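Local coordinates for flavin reductase domain protein, FMN-binding (Shewanella baltica, PDB 3HMZ) that binds flavin mononucleotide and, judging by its family, probably acts as an oxidoreductase that uses NAD or NADP, at residues S77-I82 against H121-V126; T31-A36 against Q83-A88; C135-E140 against D148-E153; V10-A15 against W158-V163. All blocks are in the same frame, centred on the assembly; numbering follows the deposited sequence.

In the fold
The four contacts tie parts of one antiparallel sheet to each other and to the segments lying over it. Contacts 1 and 2 both use strand 79-84, and their centres are about 13 Å apart. Contact 2 pairs that strand with strand 32-38, and contact 1 lays residues 121-126 across it. Contact 3 joins strand 131-138, the next neighbour of 79-84, to strand 149-160. Contact 4 lies at the far end of that last strand. Its centre is about 27 Å from that of contact 3. Along the chain, contacts 1 and 2 cross, contact 3 follows, and contact 4 encloses all three. Flavin mononucleotide binds nearest to contact 2, where the side chain of Thr31 is about 4 Å away.

Contact 1: residues S77-I82 against H121-V126; sequences SGMFVI and HDLPFV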
loop_
_atom_site.group_PDB
_atom_site.type_symbol
_atom_site.label_atom_id
_atom_site.label_comp_id
_atom_site.label_asym_id
_atom_site.label_seq_id
_atom_site.Cartn_x
_atom_site.Cartn_y
_atom_site.Cartn_z
ATOM N N SER A 77 11.169 6.022 -21.394
ATOM C CA SER A 77 12.489 5.779 -20.830
ATOM C C SER A 77 12.738 4.442 -20.138
ATOM O O SER A 77 13.893 4.041 -19.992
ATOM C CB SER A 77 12.819 6.912 -19.844
ATOM O OG SER A 77 12.026 6.772 -18.669
ATOM N N GLY A 78 11.672 3.814 -19.652
ATOM C CA GLY A 78 11.763 2.557 -18.917
ATOM C C GLY A 78 12.366 2.628 -17.522
ATOM O O GLY A 78 12.760 1.608 -16.969
HETATM N N MSE A 79 12.468 3.847 -16.986
HETATM C CA MSE A 79 13.094 4.096 -15.684
HETATM C C MSE A 79 12.293 5.141 -14.919
HETATM O O MSE A 79 11.710 6.040 -15.500
HETATM C CB MSE A 79 14.505 4.674 -15.878
HETATM C CG MSE A 79 15.517 3.798 -16.591
HETATM SE SE MSE A 79 16.104 2.306 -15.519
HETATM C CE MSE A 79 16.705 3.127 -13.880
ATOM N N PHE A 80 12.314 5.031 -13.594
ATOM C CA PHE A 80 11.671 6.027 -12.739
ATOM C C PHE A 80 12.199 5.878 -11.321
ATOM O O PHE A 80 12.909 4.923 -10.996
ATOM C CB PHE A 80 10.133 5.936 -12.808
ATOM C CG PHE A 80 9.563 4.584 -12.448
ATOM C CD1 PHE A 80 9.433 3.579 -13.420
ATOM C CD2 PHE A 80 9.059 4.342 -11.173
ATOM C CE1 PHE A 80 8.883 2.363 -13.120
ATOM C CE2 PHE A 80 8.485 3.113 -10.865
ATOM C CZ PHE A 80 8.389 2.118 -11.850
ATOM N N VAL A 81 11.834 6.858 -10.490
ATOM C CA VAL A 81 12.161 6.822 -9.074
ATOM C C VAL A 81 10.819 6.856 -8.311
ATOM O O VAL A 81 9.864 7.583 -8.663
ATOM C CB VAL A 81 13.057 7.990 -8.603
ATOM C CG1 VAL A 81 13.291 7.946 -7.065
ATOM C CG2 VAL A 81 14.398 8.005 -9.368
ATOM N N ILE A 82 10.770 6.012 -7.285
ATOM C CA ILE A 82 9.684 6.017 -6.277
ATOM C C ILE A 82 10.327 6.558 -5.013
ATOM O O ILE A 82 11.380 6.096 -4.581
ATOM C CB ILE A 82 9.125 4.615 -6.017
ATOM C CG1 ILE A 82 8.422 4.081 -7.280
ATOM C CG2 ILE A 82 8.174 4.588 -4.810
ATOM C CD1 ILE A 82 7.220 4.910 -7.729
ATOM N N HIS A 121 22.716 7.694 -12.068
ATOM C CA HIS A 121 21.454 7.429 -12.766
ATOM C C HIS A 121 21.047 8.659 -13.566
ATOM O O HIS A 121 21.306 9.793 -13.140
ATOM C CB HIS A 121 20.353 7.137 -11.714
ATOM C CG HIS A 121 20.572 5.858 -10.972
ATOM N ND1 HIS A 121 20.284 4.639 -11.534
ATOM C CD2 HIS A 121 21.127 5.592 -9.767
ATOM C CE1 HIS A 121 20.601 3.677 -10.683
ATOM N NE2 HIS A 121 21.137 4.226 -9.611
ATOM N N ASP A 122 20.373 8.462 -14.682
ATOM C CA ASP A 122 19.862 9.566 -15.465
ATOM C C ASP A 122 18.429 9.774 -15.024
ATOM O O ASP A 122 17.483 9.685 -15.807
ATOM C CB ASP A 122 19.966 9.239 -16.955
ATOM C CG ASP A 122 19.665 10.430 -17.837
ATOM O OD1 ASP A 122 19.808 11.594 -17.391
ATOM O OD2 ASP A 122 19.268 10.185 -18.997
ATOM N N LEU A 123 18.288 10.069 -13.725
ATOM C CA LEU A 123 17.002 10.187 -13.086
ATOM C C LEU A 123 16.898 11.361 -12.133
ATOM O O LEU A 123 17.871 11.706 -11.491
ATOM C CB LEU A 123 16.695 8.925 -12.250
ATOM C CG LEU A 123 16.349 7.650 -13.026
ATOM C CD1 LEU A 123 16.429 6.388 -12.165
ATOM C CD2 LEU A 123 15.024 7.819 -13.746
ATOM N N PRO A 124 15.685 11.918 -12.012
ATOM C CA PRO A 124 15.433 12.969 -11.028
ATOM C C PRO A 124 14.947 12.379 -9.702
ATOM O O PRO A 124 14.029 11.544 -9.697
ATOM C CB PRO A 124 14.312 13.773 -11.670
ATOM C CG PRO A 124 13.530 12.759 -12.473
ATOM C CD PRO A 124 14.486 11.684 -12.845
ATOM N N PHE A 125 15.574 12.801 -8.616
ATOM C CA PHE A 125 15.196 12.424 -7.263
ATOM C C PHE A 125 14.650 13.693 -6.565
ATOM O O PHE A 125 15.202 14.798 -6.758
ATOM C CB PHE A 125 16.400 11.915 -6.491
ATOM C CG PHE A 125 16.937 10.599 -6.987
ATOM C CD1 PHE A 125 17.700 10.520 -8.135
ATOM C CD2 PHE A 125 16.679 9.440 -6.291
ATOM C CE1 PHE A 125 18.195 9.288 -8.568
ATOM C CE2 PHE A 125 17.195 8.232 -6.691
ATOM C CZ PHE A 125 17.962 8.155 -7.863
ATOM N N VAL A 126 13.621 13.541 -5.736
ATOM C CA VAL A 126 13.000 14.678 -5.062
ATOM C C VAL A 126 13.682 14.958 -3.727
ATOM O O VAL A 126 13.708 14.114 -2.839
ATOM C CB VAL A 126 11.480 14.500 -4.914
ATOM C CG1 VAL A 126 10.861 15.689 -4.178
ATOM C CG2 VAL A 126 10.797 14.231 -6.303
#
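Phe80 and Val81 run past Leu123 and Phe125 at a CA to CA spacing of 6.8 Å for Phe80 and Leu123, and no hydrogen bond joins the two backbones. The contact is therefore made by side chains, nearly all of them apolar. Val81 is central. Val81 CG2 sits over the middle of the Phe125 ring, 3.9 Å from the centroid and 12° off the ring normal. This is a CH-pi contact on one ring face. Val81 CG1 is anti to the backbone N (chi1 176°) and lies 3.8 Å from Phe125 CD2 and close to Phe125 CE2. Val81 CG2 also touches Leu123 CB at 3.8 Å and lies 3.6 Å from Pro124 O. Leu123 spreads its two methyls over the strand. Leu123 CD2 rests by the backbone N of Phe80 and 3.8 Å from CB of Met79, a selenomethionine. Leu123 CD1 meets Met79 CE at 3.7 Å in the conformer described, and the two side chains cross at about a right angle. The Phe80 side chain starts in the other direction, into packing with Cys135 and Ala152. Outside the contact, the Phe125 ring meets that of Trp158 at a steep angle, and Pro124 O is hydrogen-bonded to Ser35 OG. Residues 121-126 thus form a layer over the Met79 and Val81 side of strand 79-84. Their last two residues belong to a small two-stranded sheet with 115-116. This is packing of a covering segment onto the main sheet of an FMN-binding split barrel, the fold of the flavin reductase family.

Contact 2: residues T31-A36 against Q83-A88; sequences TVLVSA and QVPTVA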
loop_
_atom_site.group_PDB
_atom_site.type_symbol
_atom_site.label_atom_id
_atom_site.label_comp_id
_atom_site.label_asym_id
_atom_site.label_seq_id
_atom_site.Cartn_x
_atom_site.Cartn_y
_atom_site.Cartn_z
ATOM N N THR A 31 1.925 6.780 0.630
ATOM C CA THR A 31 1.728 7.445 -0.640
ATOM C C THR A 31 3.129 7.925 -1.050
ATOM O O THR A 31 3.917 8.356 -0.209
ATOM C CB THR A 31 0.726 8.577 -0.486
ATOM O OG1 THR A 31 -0.550 7.979 -0.211
ATOM C CG2 THR A 31 0.655 9.413 -1.713
ATOM N N VAL A 32 3.444 7.776 -2.338
ATOM C CA VAL A 32 4.747 8.098 -2.861
ATOM C C VAL A 32 4.712 9.183 -3.901
ATOM O O VAL A 32 3.629 9.595 -4.343
ATOM C CB VAL A 32 5.430 6.839 -3.464
ATOM C CG1 VAL A 32 5.463 5.698 -2.434
ATOM C CG2 VAL A 32 4.703 6.342 -4.724
ATOM N N LEU A 33 5.900 9.669 -4.247
ATOM C CA LEU A 33 6.066 10.512 -5.444
ATOM C C LEU A 33 6.761 9.647 -6.494
ATOM O O LEU A 33 7.716 8.939 -6.203
ATOM C CB LEU A 33 6.874 11.782 -5.176
ATOM C CG LEU A 33 6.447 12.588 -3.968
ATOM C CD1 LEU A 33 7.419 13.765 -3.820
ATOM C CD2 LEU A 33 4.999 13.027 -4.010
ATOM N N VAL A 34 6.247 9.701 -7.715
ATOM C CA VAL A 34 6.819 9.011 -8.878
ATOM C C VAL A 34 7.501 10.084 -9.715
ATOM O O VAL A 34 6.885 11.080 -10.099
ATOM C CB VAL A 34 5.743 8.299 -9.743
ATOM C CG1 VAL A 34 6.404 7.480 -10.893
ATOM C CG2 VAL A 34 4.804 7.438 -8.840
ATOM N N SER A 35 8.793 9.917 -9.949
ATOM C CA SER A 35 9.516 10.838 -10.845
ATOM C C SER A 35 10.149 10.111 -12.011
ATOM O O SER A 35 10.551 8.942 -11.910
ATOM C CB SER A 35 10.532 11.637 -10.059
ATOM O OG SER A 35 11.498 10.778 -9.482
ATOM N N ALA A 36 10.310 10.852 -13.111
ATOM C CA ALA A 36 10.843 10.272 -14.335
ATOM C C ALA A 36 11.381 11.376 -15.226
ATOM O O ALA A 36 11.026 12.546 -15.051
ATOM C CB ALA A 36 9.750 9.419 -15.074
ATOM N N GLN A 83 9.712 7.575 -4.434
ATOM C CA GLN A 83 10.245 8.181 -3.227
ATOM C C GLN A 83 9.132 8.484 -2.244
ATOM O O GLN A 83 7.997 8.711 -2.624
ATOM C CB GLN A 83 11.098 9.425 -3.543
ATOM C CG GLN A 83 10.435 10.477 -4.436
ATOM C CD GLN A 83 11.087 10.595 -5.768
ATOM O OE1 GLN A 83 12.231 11.082 -5.825
ATOM N NE2 GLN A 83 10.383 10.198 -6.837
ATOM N N VAL A 84 9.492 8.450 -0.969
ATOM C CA VAL A 84 8.556 8.574 0.138
ATOM C C VAL A 84 8.562 9.996 0.666
ATOM O O VAL A 84 9.535 10.401 1.314
ATOM C CB VAL A 84 8.919 7.562 1.257
ATOM C CG1 VAL A 84 7.916 7.648 2.380
ATOM C CG2 VAL A 84 8.953 6.090 0.713
ATOM N N PRO A 85 7.493 10.758 0.421
ATOM C CA PRO A 85 7.439 12.118 0.927
ATOM C C PRO A 85 7.156 12.135 2.443
ATOM O O PRO A 85 6.766 11.123 3.044
ATOM C CB PRO A 85 6.304 12.750 0.114
ATOM C CG PRO A 85 5.400 11.629 -0.130
ATOM C CD PRO A 85 6.330 10.473 -0.417
ATOM N N THR A 86 7.383 13.305 3.009
ATOM C CA THR A 86 7.198 13.559 4.423
ATOM C C THR A 86 5.988 14.454 4.655
ATOM O O THR A 86 5.494 15.106 3.738
ATOM C CB THR A 86 8.404 14.287 4.992
ATOM O OG1 THR A 86 8.447 15.584 4.398
ATOM C CG2 THR A 86 9.687 13.494 4.790
ATOM N N VAL A 87 5.565 14.521 5.914
ATOM C CA VAL A 87 4.504 15.458 6.342
ATOM C C VAL A 87 4.870 16.900 5.959
ATOM O O VAL A 87 4.005 17.661 5.555
ATOM C CB VAL A 87 4.209 15.313 7.837
ATOM C CG1 VAL A 87 3.447 16.548 8.376
ATOM C CG2 VAL A 87 3.448 14.024 8.081
ATOM N N ALA A 88 6.165 17.256 6.038
ATOM C CA ALA A 88 6.649 18.593 5.599
ATOM C C ALA A 88 6.324 18.871 4.134
ATOM O O ALA A 88 6.179 20.033 3.743
ATOM C CB ALA A 88 8.138 18.747 5.824
HETATM O O HOH W 1 4.786 9.263 2.380
#
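Gln83 meets Leu33 as an antiparallel hydrogen-bonded pair and then adds a side-chain grip of its own. Leu33 N donates to Gln83 O at 2.8 Å, and Gln83 N donates to Leu33 O at 3.0 Å. The side chain turns back along the neighbouring strand. CG stands between the backbone N and the carbonyl carbon (chi1 52°), and a bend at chi2 follows. NE2 then gives both of its N-H groups across the contact. Gln83 NE2 reaches Leu33 O at 3.0 Å, from above the carbonyl plane, so that oxygen takes two donors. Gln83 NE2 also donates to Ser35 OG at 2.9 Å. Both acceptors lie close to the amide plane, and both bonds are nearly straight. OE1 accepts from Val126 N, so both polar atoms of the buried amide are held. Ser35 OG is also hydrogen-bonded to Pro124 O. An alanine in place of Gln83 would probably leave Val126 N without its acceptor, take one of the partners of Ser35 OG, and open a gap beside Leu33 CB. The Val84 side chain points away from strand 32-38. Pro85 comes back to the contact. Pro85 CB lies 4.1 Å from Leu33 CG, and Pro85 CD lies 3.2 Å from Thr31 O. The ring has no N-H to continue the ladder. A water stands 2.9 Å from Thr31 O and 2.8 Å from Pro85 O, placed to link them. Thr31 lies beside the flavin, so this pairing of strands 32-38 and 79-84 belongs to the split-barrel sheet next to the cofactor site.

Contact 3: residues C135-E140 against D148-E153; sequences CKLIPE and DLFIAE. With EDO (1,2-ethanediol), chain I.
Ile138 reaches across to Ile151 and Glu153 through CB, CG1 and CD1. Ile138 CB stands 3.7 Å from Ile151 O. Ile138 CG1, placed anti to the carbonyl carbon (chi1 -60°), passes 4.1 Å from Glu153 N. The tip, Ile138 CD1, ends 4.0 Å from Ile151 CG2. In the backbone, Ile138 N donates to Ile151 O at 2.9 Å. The return bond is replaced by a water, which donates to Ile138 O and accepts from Ile151 N. Nearer Cys135 the ladder is direct: Lys136 N binds Glu153 O at 2.8 Å, and Glu153 N binds Lys136 O. On the face bearing Leu137 and Ala152, Leu137 CD1 meets the edge of the Phe150 ring, 3.7 Å from Phe150 CD2. Cys135 CB touches Ala152 CB at 3.7 Å. Tyr147 of the second subunit packs on Ile138 and Ile151, and its OH is hydrogen-bonded to Glu140 OE2. Asp148 OD2 accepts from an ethanediol that also binds Asp65. The chemistry implies a direct ladder at Lys136 and Glu153 that gives way to a water-bridged pairing at Ile138 and Ile151, with apolar packing alongside the backbone bonds.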
loop_
_atom_site.group_PDB
_atom_site.type_symbol
_atom_site.label_atom_id
_atom_site.label_comp_id
_atom_site.label_asym_id
_atom_site.label_seq_id
_atom_site.Cartn_x
_atom_site.Cartn_y
_atom_site.Cartn_z
ATOM N N CYS A 135 14.127 2.598 -10.085
ATOM C CA CYS A 135 13.339 1.514 -10.661
ATOM C C CYS A 135 13.533 1.388 -12.164
ATOM O O CYS A 135 13.583 2.373 -12.890
ATOM C CB CYS A 135 11.857 1.757 -10.403
ATOM S SG CYS A 135 11.400 1.822 -8.659
ATOM N N LYS A 136 13.630 0.135 -12.598
ATOM C CA LYS A 136 13.754 -0.227 -14.003
ATOM C C LYS A 136 12.471 -0.974 -14.363
ATOM O O LYS A 136 12.199 -2.044 -13.819
ATOM C CB LYS A 136 14.958 -1.114 -14.254
ATOM C CG LYS A 136 15.167 -1.512 -15.744
ATOM C CD LYS A 136 16.322 -2.459 -15.851
ATOM C CE LYS A 136 16.567 -2.803 -17.319
ATOM N NZ LYS A 136 17.639 -3.843 -17.450
ATOM N N LEU A 137 11.719 -0.416 -15.292
ATOM C CA LEU A 137 10.497 -1.030 -15.777
ATOM C C LEU A 137 10.732 -2.427 -16.365
ATOM O O LEU A 137 11.687 -2.642 -17.096
ATOM C CB LEU A 137 9.834 -0.155 -16.859
ATOM C CG LEU A 137 8.473 -0.583 -17.436
ATOM C CD1 LEU A 137 7.372 -0.568 -16.347
ATOM C CD2 LEU A 137 8.095 0.269 -18.657
ATOM N N ILE A 138 9.861 -3.352 -16.011
ATOM C CA ILE A 138 9.780 -4.685 -16.645
ATOM C C ILE A 138 8.547 -4.581 -17.550
ATOM O O ILE A 138 7.421 -4.675 -17.061
ATOM C CB ILE A 138 9.616 -5.809 -15.637
ATOM C CG1 ILE A 138 10.788 -5.838 -14.677
ATOM C CG2 ILE A 138 9.460 -7.190 -16.424
ATOM C CD1 ILE A 138 10.623 -6.812 -13.555
ATOM N N PRO A 139 8.729 -4.376 -18.875
ATOM C CA PRO A 139 7.551 -4.135 -19.713
ATOM C C PRO A 139 6.555 -5.288 -19.740
ATOM O O PRO A 139 6.960 -6.434 -19.909
ATOM C CB PRO A 139 8.160 -3.883 -21.105
ATOM C CG PRO A 139 9.543 -3.419 -20.826
ATOM C CD PRO A 139 9.986 -4.215 -19.641
ATOM N N GLU A 140 5.282 -4.969 -19.514
ATOM C CA GLU A 140 4.185 -5.934 -19.478
ATOM C C GLU A 140 3.047 -5.293 -20.225
ATOM O O GLU A 140 2.184 -4.662 -19.631
ATOM C CB GLU A 140 3.837 -6.274 -18.022
ATOM C CG GLU A 140 4.857 -7.123 -17.301
ATOM C CD GLU A 140 4.899 -8.564 -17.750
ATOM O OE1 GLU A 140 3.964 -8.993 -18.472
ATOM O OE2 GLU A 140 5.867 -9.262 -17.405
ATOM N N ASP A 148 -3.493 -0.486 -16.363
ATOM C CA ASP A 148 -2.646 0.681 -15.981
ATOM C C ASP A 148 -1.614 0.286 -14.920
ATOM O O ASP A 148 -1.159 1.106 -14.151
ATOM C CB ASP A 148 -3.527 1.864 -15.525
ATOM C CG ASP A 148 -4.468 2.323 -16.603
ATOM O OD1 ASP A 148 -4.068 2.196 -17.794
ATOM O OD2 ASP A 148 -5.595 2.752 -16.273
ATOM N N LEU A 149 -1.211 -0.978 -14.924
ATOM C CA LEU A 149 -0.373 -1.574 -13.868
ATOM C C LEU A 149 1.025 -1.801 -14.389
ATOM O O LEU A 149 1.232 -2.565 -15.348
ATOM C CB LEU A 149 -1.012 -2.879 -13.437
ATOM C CG LEU A 149 -0.356 -3.726 -12.349
ATOM C CD1 LEU A 149 -0.242 -2.897 -11.051
ATOM C CD2 LEU A 149 -1.102 -5.022 -12.152
ATOM N N PHE A 150 1.990 -1.189 -13.708
ATOM C CA PHE A 150 3.378 -1.210 -14.081
ATOM C C PHE A 150 4.182 -1.938 -13.025
ATOM O O PHE A 150 3.926 -1.755 -11.845
ATOM C CB PHE A 150 3.881 0.235 -14.252
ATOM C CG PHE A 150 3.281 0.933 -15.440
ATOM C CD1 PHE A 150 1.997 1.386 -15.434
ATOM C CD2 PHE A 150 4.053 1.135 -16.585
ATOM C CE1 PHE A 150 1.423 1.975 -16.548
ATOM C CE2 PHE A 150 3.508 1.768 -17.704
ATOM C CZ PHE A 150 2.198 2.171 -17.698
ATOM N N ILE A 151 5.095 -2.792 -13.454
ATOM C CA ILE A 151 6.000 -3.581 -12.618
ATOM C C ILE A 151 7.413 -3.128 -12.866
ATOM O O ILE A 151 7.822 -2.968 -14.031
ATOM C CB ILE A 151 5.850 -5.105 -12.930
ATOM C CG1 ILE A 151 4.473 -5.580 -12.447
ATOM C CG2 ILE A 151 6.970 -5.918 -12.258
ATOM C CD1 ILE A 151 4.115 -6.978 -12.922
ATOM N N ALA A 152 8.174 -2.966 -11.785
ATOM C CA ALA A 152 9.574 -2.605 -11.925
ATOM C C ALA A 152 10.492 -3.326 -10.973
ATOM O O ALA A 152 10.078 -3.678 -9.871
ATOM C CB ALA A 152 9.776 -1.063 -11.732
ATOM N N GLU A 153 11.739 -3.505 -11.408
ATOM C CA GLU A 153 12.774 -3.986 -10.515
ATOM C C GLU A 153 13.383 -2.758 -9.822
ATOM O O GLU A 153 13.625 -1.726 -10.448
ATOM C CB GLU A 153 13.838 -4.789 -11.263
ATOM C CG GLU A 153 15.131 -5.039 -10.520
ATOM C CD GLU A 153 15.871 -6.284 -11.053
ATOM O OE1 GLU A 153 15.579 -6.722 -12.214
ATOM O OE2 GLU A 153 16.670 -6.846 -10.280
HETATM C C1 EDO I . -5.818 4.812 -12.145
HETATM O O1 EDO I . -6.394 6.091 -12.432
HETATM C C2 EDO I . -5.676 4.015 -13.435
HETATM O O2 EDO I . -6.817 3.196 -13.727
HETATM O O HOH W 2 5.105 -3.387 -16.280
#

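Contact 4: residues V10-A15 against W158-V163; sequences VDNNIA and WADTQV
Thr161 and Asn13 meet through both backbone and side chain. Thr161 OG1 donates to Asn13 OD1 at 2.9 Å, in the carbonyl plane and on a lone pair. With CG anti to its backbone N (chi1 -178°), the Asn13 side chain extends to Thr161, and the two side chains cross obliquely. The Thr161 N-H points almost straight at Asn13 O, 2.8 Å away. Thr161 CG2 lies against Ala15 CB at 3.4 Å, tighter than usual for two carbons. Beside this pair, Asn12 and Asp160 lie with amide and carboxylate planes 29° apart. They do not hydrogen-bond to each other. Lys178 NZ serves both, as a hydrogen bond to Asn12 OD1 and a salt bridge to Asp160 OD2. Asp160 OD1 accepts from Gln162 N at 2.9 Å, which makes an Asx turn where the strand ends. Asp160 OD1 also accepts from a water, 2.7 Å away, that in turn accepts from Asn13 N. An alanine in place of Asp160 would probably leave Lys178 without its carboxylate and let the turn at Gln162 loosen. At the other end, Ile14 CG2 rests 3.8 Å from Trp158 CB in the conformer described, and the indole leads away from the contact. Ala15 and Ala159 form a hydrogen-bonded antiparallel pair, with Ala15 N donating to Ala159 O at 3.0 Å. Strand 14-16 thus adds the N-terminal part of the chain to the end of strand 149-160. Strand 131-138 also borders 149-160, bonded through Trp132 and touched by Ile14, Trp158 and Ala159.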
loop_
_atom_site.group_PDB
_atom_site.type_symbol
_atom_site.label_atom_id
_atom_site.label_comp_id
_atom_site.label_asym_id
_atom_site.label_seq_id
_atom_site.Cartn_x
_atom_site.Cartn_y
_atom_site.Cartn_z
ATOM N N VAL A 10 20.936 21.084 9.659
ATOM C CA VAL A 10 21.865 20.500 8.674
ATOM C C VAL A 10 21.156 19.653 7.599
ATOM O O VAL A 10 20.020 19.214 7.745
ATOM C CB VAL A 10 22.991 19.630 9.409
ATOM C CG1 VAL A 10 22.390 18.364 10.028
ATOM C CG2 VAL A 10 24.200 19.286 8.496
ATOM N N ASP A 11 21.853 19.469 6.499
ATOM C CA ASP A 11 21.384 18.594 5.432
ATOM C C ASP A 11 21.132 17.200 5.939
ATOM O O ASP A 11 21.831 16.726 6.825
ATOM C CB ASP A 11 22.427 18.486 4.340
ATOM C CG ASP A 11 22.573 19.767 3.546
ATOM O OD1 ASP A 11 21.795 20.707 3.785
ATOM O OD2 ASP A 11 23.438 19.780 2.660
ATOM N N ASN A 12 20.112 16.560 5.367
ATOM C CA ASN A 12 19.795 15.194 5.743
ATOM C C ASN A 12 20.952 14.300 5.305
ATOM O O ASN A 12 21.567 14.524 4.248
ATOM C CB ASN A 12 18.455 14.732 5.127
ATOM C CG ASN A 12 17.247 15.499 5.681
ATOM O OD1 ASN A 12 17.260 15.945 6.837
ATOM N ND2 ASN A 12 16.194 15.647 4.864
ATOM N N ASN A 13 21.289 13.345 6.161
ATOM C CA ASN A 13 22.331 12.376 5.864
ATOM C C ASN A 13 21.691 11.206 5.099
ATOM O O ASN A 13 20.861 10.504 5.662
ATOM C CB ASN A 13 22.895 11.863 7.174
ATOM C CG ASN A 13 24.005 10.890 6.979
ATOM O OD1 ASN A 13 23.892 9.714 7.356
ATOM N ND2 ASN A 13 25.095 11.356 6.345
ATOM N N ILE A 14 22.088 11.015 3.856
ATOM C CA ILE A 14 21.581 9.940 2.977
ATOM C C ILE A 14 22.548 8.768 3.001
ATOM O O ILE A 14 23.773 8.961 2.857
ATOM C CB ILE A 14 21.459 10.398 1.503
ATOM C CG1 ILE A 14 20.444 11.536 1.372
ATOM C CG2 ILE A 14 21.047 9.221 0.578
ATOM C CD1 ILE A 14 20.285 12.099 -0.037
ATOM N N ALA A 15 22.016 7.561 3.169
ATOM C CA ALA A 15 22.792 6.336 3.106
ATOM C C ALA A 15 22.090 5.389 2.154
ATOM O O ALA A 15 20.859 5.443 1.995
ATOM C CB ALA A 15 22.904 5.687 4.499
ATOM N N TRP A 158 17.926 4.212 -1.185
ATOM C CA TRP A 158 18.623 5.113 -0.264
ATOM C C TRP A 158 17.599 5.721 0.675
ATOM O O TRP A 158 16.420 5.784 0.355
ATOM C CB TRP A 158 19.341 6.260 -1.027
ATOM C CG TRP A 158 20.218 5.795 -2.139
ATOM C CD1 TRP A 158 21.561 5.549 -2.071
ATOM C CD2 TRP A 158 19.819 5.440 -3.467
ATOM N NE1 TRP A 158 22.042 5.131 -3.277
ATOM C CE2 TRP A 158 21.000 5.059 -4.167
ATOM C CE3 TRP A 158 18.607 5.454 -4.154
ATOM C CZ2 TRP A 158 20.973 4.672 -5.517
ATOM C CZ3 TRP A 158 18.591 5.093 -5.508
ATOM C CH2 TRP A 158 19.774 4.694 -6.168
ATOM N N ALA A 159 18.047 6.184 1.826
ATOM C CA ALA A 159 17.176 6.850 2.762
ATOM C C ALA A 159 17.901 7.791 3.688
ATOM O O ALA A 159 19.104 7.639 3.946
ATOM C CB ALA A 159 16.361 5.783 3.585
ATOM N N ASP A 160 17.129 8.735 4.214
ATOM C CA ASP A 160 17.581 9.671 5.251
ATOM C C ASP A 160 17.768 8.868 6.532
ATOM O O ASP A 160 16.786 8.372 7.101
ATOM C CB ASP A 160 16.511 10.762 5.383
ATOM C CG ASP A 160 16.743 11.718 6.481
ATOM O OD1 ASP A 160 17.625 11.531 7.333
ATOM O OD2 ASP A 160 15.962 12.701 6.472
ATOM N N THR A 161 19.005 8.824 7.023
ATOM C CA THR A 161 19.314 8.011 8.182
ATOM C C THR A 161 18.667 8.466 9.474
ATOM O O THR A 161 18.647 7.701 10.424
ATOM C CB THR A 161 20.820 7.894 8.411
ATOM O OG1 THR A 161 21.388 9.193 8.615
ATOM C CG2 THR A 161 21.514 7.178 7.206
ATOM N N GLN A 162 18.192 9.703 9.543
ATOM C CA GLN A 162 17.437 10.110 10.743
ATOM C C GLN A 162 16.074 9.403 10.848
ATOM O O GLN A 162 15.552 9.236 11.972
ATOM C CB GLN A 162 17.193 11.597 10.752
ATOM C CG GLN A 162 16.690 12.068 12.111
ATOM C CD GLN A 162 16.629 13.558 12.231
ATOM O OE1 GLN A 162 16.302 14.266 11.275
ATOM N NE2 GLN A 162 16.930 14.062 13.464
ATOM N N VAL A 163 15.524 8.978 9.702
ATOM C CA VAL A 163 14.198 8.353 9.771
ATOM C C VAL A 163 14.192 6.884 9.368
ATOM O O VAL A 163 13.341 6.172 9.824
ATOM C CB VAL A 163 13.166 9.206 9.052
ATOM C CG1 VAL A 163 13.451 9.205 7.584
ATOM C CG2 VAL A 163 11.760 8.752 9.353
HETATM O O HOH W 3 19.559 13.074 8.457
#